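Local structure of imidazoleglycerol-phosphate dehydratase (Staphylococcus aureus subsp. aureus, 2AE8) at residues F115-T120 with V132-S137; F144-L148 with H177-I181; Q42-S46 with D96-V100. The protein catalyses the manganese-dependent dehydration of imidazoleglycerol phosphate to imidazoleacetol phosphate, the sixth step of histidine biosynthesis. All blocks are in the same frame, centred on the assembly; numbering follows the deposited sequence.

Interaction 1: F115-T120 with V132-S137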
loop_
_atom_site.group_PDB
_atom_site.type_symbol
_atom_site.label_atom_id
_atom_site.label_comp_id
_atom_site.label_asym_id
_atom_site.label_seq_id
_atom_site.Cartn_x
_atom_site.Cartn_y
_atom_site.Cartn_z
ATOM N N PHE B 115 -51.312 1.418 23.327
ATOM C CA PHE B 115 -50.307 0.375 23.550
ATOM C C PHE B 115 -48.919 0.991 23.797
ATOM O O PHE B 115 -48.707 2.179 23.535
ATOM C CB PHE B 115 -50.288 -0.620 22.380
ATOM C CG PHE B 115 -50.407 0.030 21.027
ATOM C CD1 PHE B 115 -49.304 0.646 20.434
ATOM C CD2 PHE B 115 -51.617 0.037 20.351
ATOM C CE1 PHE B 115 -49.410 1.261 19.192
ATOM C CE2 PHE B 115 -51.730 0.641 19.098
ATOM C CZ PHE B 115 -50.623 1.259 18.521
ATOM N N VAL B 116 -47.999 0.182 24.317
ATOM C CA VAL B 116 -46.634 0.619 24.645
ATOM C C VAL B 116 -45.921 1.202 23.416
ATOM O O VAL B 116 -45.157 2.157 23.541
ATOM C CB VAL B 116 -45.818 -0.543 25.300
ATOM C CG1 VAL B 116 -44.330 -0.195 25.479
ATOM C CG2 VAL B 116 -46.443 -0.934 26.643
ATOM N N ARG B 117 -46.203 0.633 22.242
ATOM C CA ARG B 117 -45.730 1.139 20.939
ATOM C C ARG B 117 -44.267 0.798 20.601
ATOM O O ARG B 117 -43.973 0.383 19.472
ATOM C CB ARG B 117 -45.984 2.650 20.754
ATOM C CG ARG B 117 -45.479 3.149 19.398
ATOM C CD ARG B 117 -45.761 4.601 19.130
ATOM N NE ARG B 117 -44.908 5.037 18.030
ATOM C CZ ARG B 117 -44.980 6.218 17.423
ATOM N NH1 ARG B 117 -45.904 7.103 17.782
ATOM N NH2 ARG B 117 -44.123 6.513 16.448
ATOM N N TYR B 118 -43.376 0.971 21.573
ATOM C CA TYR B 118 -41.945 0.721 21.392
ATOM C C TYR B 118 -41.527 -0.557 22.104
ATOM O O TYR B 118 -41.822 -0.738 23.280
ATOM C CB TYR B 118 -41.131 1.912 21.936
ATOM C CG TYR B 118 -41.614 3.258 21.417
ATOM C CD1 TYR B 118 -42.530 4.025 22.148
ATOM C CD2 TYR B 118 -41.169 3.757 20.192
ATOM C CE1 TYR B 118 -42.991 5.253 21.675
ATOM C CE2 TYR B 118 -41.622 4.985 19.710
ATOM C CZ TYR B 118 -42.544 5.717 20.457
ATOM O OH TYR B 118 -42.991 6.927 19.984
ATOM N N GLY B 119 -40.837 -1.449 21.394
ATOM C CA GLY B 119 -40.259 -2.644 22.022
ATOM C C GLY B 119 -38.870 -2.948 21.481
ATOM O O GLY B 119 -38.655 -2.879 20.264
ATOM N N THR B 120 -37.943 -3.258 22.389
ATOM C CA THR B 120 -36.576 -3.689 22.054
ATOM C C THR B 120 -36.241 -4.992 22.793
ATOM O O THR B 120 -36.474 -5.103 24.003
ATOM C CB THR B 120 -35.549 -2.597 22.436
ATOM O OG1 THR B 120 -35.740 -1.455 21.595
ATOM C CG2 THR B 120 -34.105 -3.082 22.247
ATOM N N VAL B 132 -33.514 -6.730 18.188
ATOM C CA VAL B 132 -34.596 -6.242 17.330
ATOM C C VAL B 132 -35.317 -5.107 18.036
ATOM O O VAL B 132 -35.633 -5.210 19.227
ATOM C CB VAL B 132 -35.557 -7.348 16.907
ATOM C CG1 VAL B 132 -36.689 -6.764 16.065
ATOM C CG2 VAL B 132 -34.790 -8.437 16.110
ATOM N N VAL B 133 -35.551 -4.037 17.285
ATOM C CA VAL B 133 -36.223 -2.831 17.759
ATOM C C VAL B 133 -37.465 -2.673 16.900
ATOM O O VAL B 133 -37.357 -2.611 15.680
ATOM C CB VAL B 133 -35.322 -1.556 17.585
ATOM C CG1 VAL B 133 -36.091 -0.294 17.960
ATOM C CG2 VAL B 133 -34.035 -1.674 18.428
ATOM N N VAL B 134 -38.643 -2.633 17.524
ATOM C CA VAL B 134 -39.867 -2.320 16.762
ATOM C C VAL B 134 -40.617 -1.103 17.273
ATOM O O VAL B 134 -40.672 -0.841 18.480
ATOM C CB VAL B 134 -40.830 -3.549 16.444
ATOM C CG1 VAL B 134 -40.240 -4.913 16.763
ATOM C CG2 VAL B 134 -42.286 -3.356 16.958
ATOM N N ASP B 135 -41.131 -0.330 16.331
ATOM C CA ASP B 135 -41.956 0.810 16.639
ATOM C C ASP B 135 -43.244 0.624 15.851
ATOM O O ASP B 135 -43.224 0.620 14.614
ATOM C CB ASP B 135 -41.245 2.113 16.243
ATOM C CG ASP B 135 -42.113 3.360 16.448
ATOM O OD1 ASP B 135 -43.262 3.230 16.925
ATOM O OD2 ASP B 135 -41.644 4.476 16.120
ATOM N N ILE B 136 -44.358 0.443 16.568
ATOM C CA ILE B 136 -45.682 0.449 15.922
ATOM C C ILE B 136 -45.986 1.911 15.574
ATOM O O ILE B 136 -46.703 2.603 16.296
ATOM C CB ILE B 136 -46.775 -0.167 16.830
ATOM C CG1 ILE B 136 -46.375 -1.578 17.281
ATOM C CG2 ILE B 136 -48.122 -0.207 16.108
ATOM C CD1 ILE B 136 -47.328 -2.195 18.351
ATOM N N SER B 137 -45.405 2.373 14.469
ATOM C CA SER B 137 -45.373 3.782 14.113
ATOM C C SER B 137 -46.370 4.157 13.029
ATOM O O SER B 137 -46.711 5.336 12.869
ATOM C CB SER B 137 -43.983 4.128 13.584
ATOM O OG SER B 137 -43.723 3.343 12.438
#
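Thr-120 and Val-133 lie side by side in the half of a beta hairpin toward its open end, the antiparallel pair of strands 118-125 and 128-135 in the second of the two half-domains. Along 132-137, Val-132 comes first and lends its carbonyl O to the CA of Thr-120 in a CA-H...O contact. Val-133 forms the non-hydrogen-bonded pair with Thr-120, its CG2 3.6 Å from Thr-120 OG1. Val-134 and Gly-119 are the hydrogen-bonded pair: Gly-119 N gives to Val-134 O at 3.0 Å, and Val-134 N gives back to Gly-119 O at 2.8 Å.

Asp-135 carries the polar part of the contact. Arg-117, its chain extended from CG to NE, grips the carboxylate side-on with its guanidinium nearly coplanar (26°): NE donates to Asp-135 OD1 at 2.7 Å and NH2 to Asp-135 OD2 at 3.2 Å, both on syn lone pairs. The hydroxyl of Tyr-118 sits over one guanidinium face and bonds to Lys-195 of the second subunit. Arg-117 and nearby Arg-139 probably bind substrate, which is consistent with Asp-135 acting as a second-shell residue that orients Arg-117.

Ile-136, centre of an inverse gamma turn, donates its N to Arg-117 O, while its side chain meets the Phe-115 ring with CG2 3.7 Å from CE1. Last comes Ser-137, whose OG bonds to Thr-175 and whose CB rests 3.7 Å from Arg-117 NH2.

Interaction 2: F144-L148 with H177-I181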
loop_
_atom_site.group_PDB
_atom_site.type_symbol
_atom_site.label_atom_id
_atom_site.label_comp_id
_atom_site.label_asym_id
_atom_site.label_seq_id
_atom_site.Cartn_x
_atom_site.Cartn_y
_atom_site.Cartn_z
ATOM N N PHE B 144 -32.726 -4.341 7.843
ATOM C CA PHE B 144 -32.336 -5.723 8.109
ATOM C C PHE B 144 -30.823 -5.835 7.973
ATOM O O PHE B 144 -30.284 -5.678 6.879
ATOM C CB PHE B 144 -33.021 -6.653 7.093
ATOM C CG PHE B 144 -32.835 -8.119 7.392
ATOM C CD1 PHE B 144 -33.747 -8.796 8.197
ATOM C CD2 PHE B 144 -31.730 -8.818 6.881
ATOM C CE1 PHE B 144 -33.578 -10.144 8.478
ATOM C CE2 PHE B 144 -31.556 -10.164 7.156
ATOM C CZ PHE B 144 -32.489 -10.830 7.952
ATOM N N ASN B 145 -30.139 -6.092 9.076
ATOM C CA ASN B 145 -28.675 -6.025 9.097
ATOM C C ASN B 145 -28.160 -7.298 9.729
ATOM O O ASN B 145 -27.855 -7.320 10.925
ATOM C CB ASN B 145 -28.243 -4.836 9.949
ATOM C CG ASN B 145 -28.893 -3.543 9.511
ATOM O OD1 ASN B 145 -28.479 -2.939 8.528
ATOM N ND2 ASN B 145 -29.938 -3.122 10.232
ATOM N N ALA B 146 -28.147 -8.372 8.945
ATOM C CA ALA B 146 -27.761 -9.688 9.423
ATOM C C ALA B 146 -27.240 -10.509 8.247
ATOM O O ALA B 146 -28.003 -10.857 7.341
ATOM C CB ALA B 146 -28.967 -10.390 10.066
ATOM N N SER B 147 -25.946 -10.800 8.248
ATOM C CA SER B 147 -25.348 -11.670 7.242
ATOM C C SER B 147 -25.350 -13.057 7.832
ATOM O O SER B 147 -24.570 -13.357 8.743
ATOM C CB SER B 147 -23.909 -11.242 6.942
ATOM O OG SER B 147 -23.887 -9.891 6.500
ATOM N N LEU B 148 -26.232 -13.905 7.324
ATOM C CA LEU B 148 -26.380 -15.249 7.869
ATOM C C LEU B 148 -25.262 -16.142 7.362
ATOM O O LEU B 148 -24.826 -15.979 6.225
ATOM C CB LEU B 148 -27.750 -15.797 7.502
ATOM C CG LEU B 148 -28.921 -14.909 7.939
ATOM C CD1 LEU B 148 -30.231 -15.446 7.380
ATOM C CD2 LEU B 148 -29.011 -14.768 9.496
ATOM N N HIS B 177 -35.916 -2.429 13.160
ATOM C CA HIS B 177 -34.484 -2.630 12.913
ATOM C C HIS B 177 -34.077 -3.986 13.471
ATOM O O HIS B 177 -34.222 -4.239 14.669
ATOM C CB HIS B 177 -33.649 -1.509 13.554
ATOM C CG HIS B 177 -33.705 -0.204 12.798
ATOM N ND1 HIS B 177 -32.580 0.420 12.309
ATOM C CD2 HIS B 177 -34.753 0.575 12.432
ATOM C CE1 HIS B 177 -32.926 1.523 11.668
ATOM N NE2 HIS B 177 -34.240 1.647 11.740
ATOM N N ILE B 178 -33.562 -4.844 12.592
ATOM C CA ILE B 178 -33.037 -6.147 12.983
ATOM C C ILE B 178 -31.513 -6.133 12.818
ATOM O O ILE B 178 -31.001 -5.815 11.736
ATOM C CB ILE B 178 -33.662 -7.276 12.124
ATOM C CG1 ILE B 178 -35.174 -7.401 12.431
ATOM C CG2 ILE B 178 -32.904 -8.592 12.333
ATOM C CD1 ILE B 178 -35.915 -8.400 11.575
ATOM N N ASP B 179 -30.805 -6.480 13.890
ATOM C CA ASP B 179 -29.339 -6.449 13.898
ATOM C C ASP B 179 -28.794 -7.750 14.485
ATOM O O ASP B 179 -29.116 -8.106 15.622
ATOM C CB ASP B 179 -28.823 -5.279 14.756
ATOM C CG ASP B 179 -28.854 -3.938 14.022
ATOM O OD1 ASP B 179 -28.019 -3.758 13.106
ATOM O OD2 ASP B 179 -29.674 -3.040 14.373
ATOM N N LEU B 180 -27.965 -8.444 13.715
ATOM C CA LEU B 180 -27.226 -9.572 14.227
ATOM C C LEU B 180 -25.937 -8.999 14.762
ATOM O O LEU B 180 -25.061 -8.620 13.981
ATOM C CB LEU B 180 -26.891 -10.538 13.091
ATOM C CG LEU B 180 -27.201 -12.029 13.190
ATOM C CD1 LEU B 180 -26.276 -12.807 12.225
ATOM C CD2 LEU B 180 -27.164 -12.592 14.599
ATOM N N ILE B 181 -25.802 -8.923 16.080
ATOM C CA ILE B 181 -24.609 -8.312 16.678
ATOM C C ILE B 181 -23.395 -9.225 16.510
ATOM O O ILE B 181 -22.302 -8.758 16.216
ATOM C CB ILE B 181 -24.835 -7.918 18.150
ATOM C CG1 ILE B 181 -25.906 -6.810 18.202
ATOM C CG2 ILE B 181 -23.512 -7.472 18.798
ATOM C CD1 ILE B 181 -26.644 -6.789 19.468
HETATM O O HOH W 1 -25.796 -5.071 12.478
#
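With chi1 of -54° on Asn-145 and -80° on Asp-179, each side chain has its CG anti to the carbonyl carbon, and the two run side by side in the same direction from neighbouring parallel strands. The amide and carboxylate planes are only 10° apart, and Asn-145 CB comes 3.3 Å from Asp-179 OD1.

Two donors of Asn-145 share one acceptor. Its backbone N reaches Ile-178 O at 2.8 Å, while ND2 approaches that oxygen at 3.3 Å from the opposite face of the carbonyl plane. ND2 also bonds to Ser-143 OG, which helps fix the rotation of the amide. The parallel ladder continues as Leu-180 N donates to Asn-145 O at 3.0 Å, and a water bonded to Asp-179 OD1 makes a weak bond to the same Asn-145 oxygen. The carboxylate is held by two arginines: Arg-131 of its own chain at OD2 and Arg-182 of the second subunit at OD1.

Apolar contacts complete the join. Phe-144 CD1 meets Ile-178 CD1 at 4.0 Å, and Ala-146 CB packs on Leu-180 CB at 3.7 Å.

Strand 141-145 is the outermost strand of the sheet within this chain, and strand 175-182 lies between it and strand 128-135. Helix 159-171, which joins the two parallel strands in a beta-alpha-beta crossover, packs Glu-162 against Phe-144 and Phe-165 against Ile-178, and Ile-193 of helix 186-205 touches Ile-178 and Ala-146.

Interaction 3: Q42-S46 with D96-V100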
loop_
_atom_site.group_PDB
_atom_site.type_symbol
_atom_site.label_atom_id
_atom_site.label_comp_id
_atom_site.label_asym_id
_atom_site.label_seq_id
_atom_site.Cartn_x
_atom_site.Cartn_y
_atom_site.Cartn_z
ATOM N N GLN B 42 -52.685 -20.776 -1.651
ATOM C CA GLN B 42 -53.891 -21.184 -0.915
ATOM C C GLN B 42 -53.642 -21.177 0.591
ATOM O O GLN B 42 -53.232 -22.192 1.166
ATOM C CB GLN B 42 -54.374 -22.586 -1.349
ATOM C CG GLN B 42 -53.897 -23.057 -2.721
ATOM C CD GLN B 42 -54.182 -22.061 -3.818
ATOM O OE1 GLN B 42 -55.079 -21.220 -3.692
ATOM N NE2 GLN B 42 -53.414 -22.143 -4.910
ATOM N N LEU B 43 -53.901 -20.036 1.221
ATOM C CA LEU B 43 -53.625 -19.855 2.640
ATOM C C LEU B 43 -54.888 -19.501 3.411
ATOM O O LEU B 43 -55.711 -18.717 2.947
ATOM C CB LEU B 43 -52.618 -18.721 2.850
ATOM C CG LEU B 43 -51.098 -18.797 2.702
ATOM C CD1 LEU B 43 -50.649 -19.444 1.424
ATOM C CD2 LEU B 43 -50.591 -17.365 2.757
ATOM N N ASN B 44 -55.011 -20.068 4.603
ATOM C CA ASN B 44 -56.043 -19.671 5.544
ATOM C C ASN B 44 -55.376 -19.386 6.878
ATOM O O ASN B 44 -54.782 -20.280 7.485
ATOM C CB ASN B 44 -57.094 -20.772 5.674
ATOM C CG ASN B 44 -58.345 -20.312 6.404
ATOM O OD1 ASN B 44 -58.443 -19.169 6.864
ATOM N ND2 ASN B 44 -59.313 -21.218 6.525
ATOM N N ILE B 45 -55.450 -18.135 7.316
ATOM C CA ILE B 45 -54.695 -17.714 8.489
ATOM C C ILE B 45 -55.537 -16.880 9.433
ATOM O O ILE B 45 -56.278 -16.006 8.998
ATOM C CB ILE B 45 -53.415 -16.916 8.087
ATOM C CG1 ILE B 45 -52.524 -17.777 7.192
ATOM C CG2 ILE B 45 -52.657 -16.425 9.323
ATOM C CD1 ILE B 45 -51.376 -17.041 6.506
ATOM N N SER B 46 -55.405 -17.162 10.724
ATOM C CA SER B 46 -55.980 -16.328 11.754
ATOM C C SER B 46 -54.932 -16.027 12.796
ATOM O O SER B 46 -54.097 -16.873 13.102
ATOM C CB SER B 46 -57.174 -17.019 12.435
ATOM O OG SER B 46 -56.758 -18.170 13.161
ATOM N N ASP B 96 -46.000 -15.053 1.064
ATOM C CA ASP B 96 -47.464 -14.892 1.157
ATOM C C ASP B 96 -47.940 -15.007 2.600
ATOM O O ASP B 96 -48.794 -14.240 3.034
ATOM C CB ASP B 96 -48.195 -15.872 0.239
ATOM C CG ASP B 96 -47.973 -15.557 -1.233
ATOM O OD1 ASP B 96 -48.269 -16.424 -2.087
ATOM O OD2 ASP B 96 -47.486 -14.444 -1.547
ATOM N N ILE B 97 -47.352 -15.927 3.353
ATOM C CA ILE B 97 -47.606 -16.019 4.786
ATOM C C ILE B 97 -47.178 -14.726 5.526
ATOM O O ILE B 97 -47.895 -14.213 6.396
ATOM C CB ILE B 97 -46.955 -17.298 5.386
ATOM C CG1 ILE B 97 -47.678 -18.546 4.841
ATOM C CG2 ILE B 97 -46.964 -17.253 6.902
ATOM C CD1 ILE B 97 -47.126 -19.849 5.308
ATOM N N GLY B 98 -46.012 -14.196 5.168
ATOM C CA GLY B 98 -45.539 -12.935 5.772
ATOM C C GLY B 98 -46.452 -11.759 5.474
ATOM O O GLY B 98 -46.729 -10.934 6.351
ATOM N N ILE B 99 -46.906 -11.672 4.231
ATOM C CA ILE B 99 -47.803 -10.600 3.809
ATOM C C ILE B 99 -49.139 -10.639 4.621
ATOM O O ILE B 99 -49.593 -9.617 5.152
ATOM C CB ILE B 99 -48.089 -10.706 2.303
ATOM C CG1 ILE B 99 -46.876 -10.244 1.473
ATOM C CG2 ILE B 99 -49.370 -9.920 1.920
ATOM C CD1 ILE B 99 -47.010 -10.551 -0.033
ATOM N N VAL B 100 -49.722 -11.828 4.736
ATOM C CA VAL B 100 -51.004 -12.001 5.445
ATOM C C VAL B 100 -50.867 -11.715 6.925
ATOM O O VAL B 100 -51.715 -11.027 7.499
ATOM C CB VAL B 100 -51.596 -13.403 5.211
ATOM C CG1 VAL B 100 -52.841 -13.652 6.121
ATOM C CG2 VAL B 100 -51.962 -13.571 3.739
#
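Helix-on-sheet packing in this beta-alpha-beta sandwich brings Leu-43 and Ile-45 of strand 43-48 against helix 90-111. The short strand and helix axes are 9.8 Å apart and cross at -36°, so two residues on one face of the strand meet successive sites along the helix.

Leu-43 points a single methyl at the helix. Its CD2 settles over the backbone between Asp-96 and Ile-97, 3.6 Å from Asp-96 C, and also touches the Asp-96 CB and Ile-97 CG1 at 3.8 Å each. The Leu-43 and Ile-97 side chains cross at about a right angle.

One turn further along the helix lies Val-100. Its chi1 of 172° puts CG1 anti to the backbone N and beside Ile-45, leaving CG2 to Leu-43. Ile-97 also packs on Ile-80 of strand 77-82 and Val-100 on Lys-34 of strand 31-36, so the helix bears on both neighbours of the strand as well. The metal ligands His-91, His-92 and Glu-95 are carried by the same helix just before this contact. No hydrogen bond spans the two segments; among the apolar side-chain pairs the closest is Ile-45 CD1 to Val-100 CG1, at 3.7 Å.

Overall arrangement
Interactions 1 and 2 belong to one four-stranded sheet of the second half-domain. They meet where strands 128-135 and 175-182 are neighbours, with Val-133 O 2.9 Å from His-177 N in a probable hydrogen bond. Interaction 3 lies on the opposite side of the chain's centre, about 23 Å and 25 Å from their centres, and joins a strand of the other four-stranded sheet to helix 90-111. Its chemistry is that of a core: methyl groups, with no other subunit touching it. The two sheet contacts combine backbone ladders with charged groups at subunit boundaries. Interaction 1 is largely buried and antiparallel, whereas interaction 2 is parallel and only partly buried.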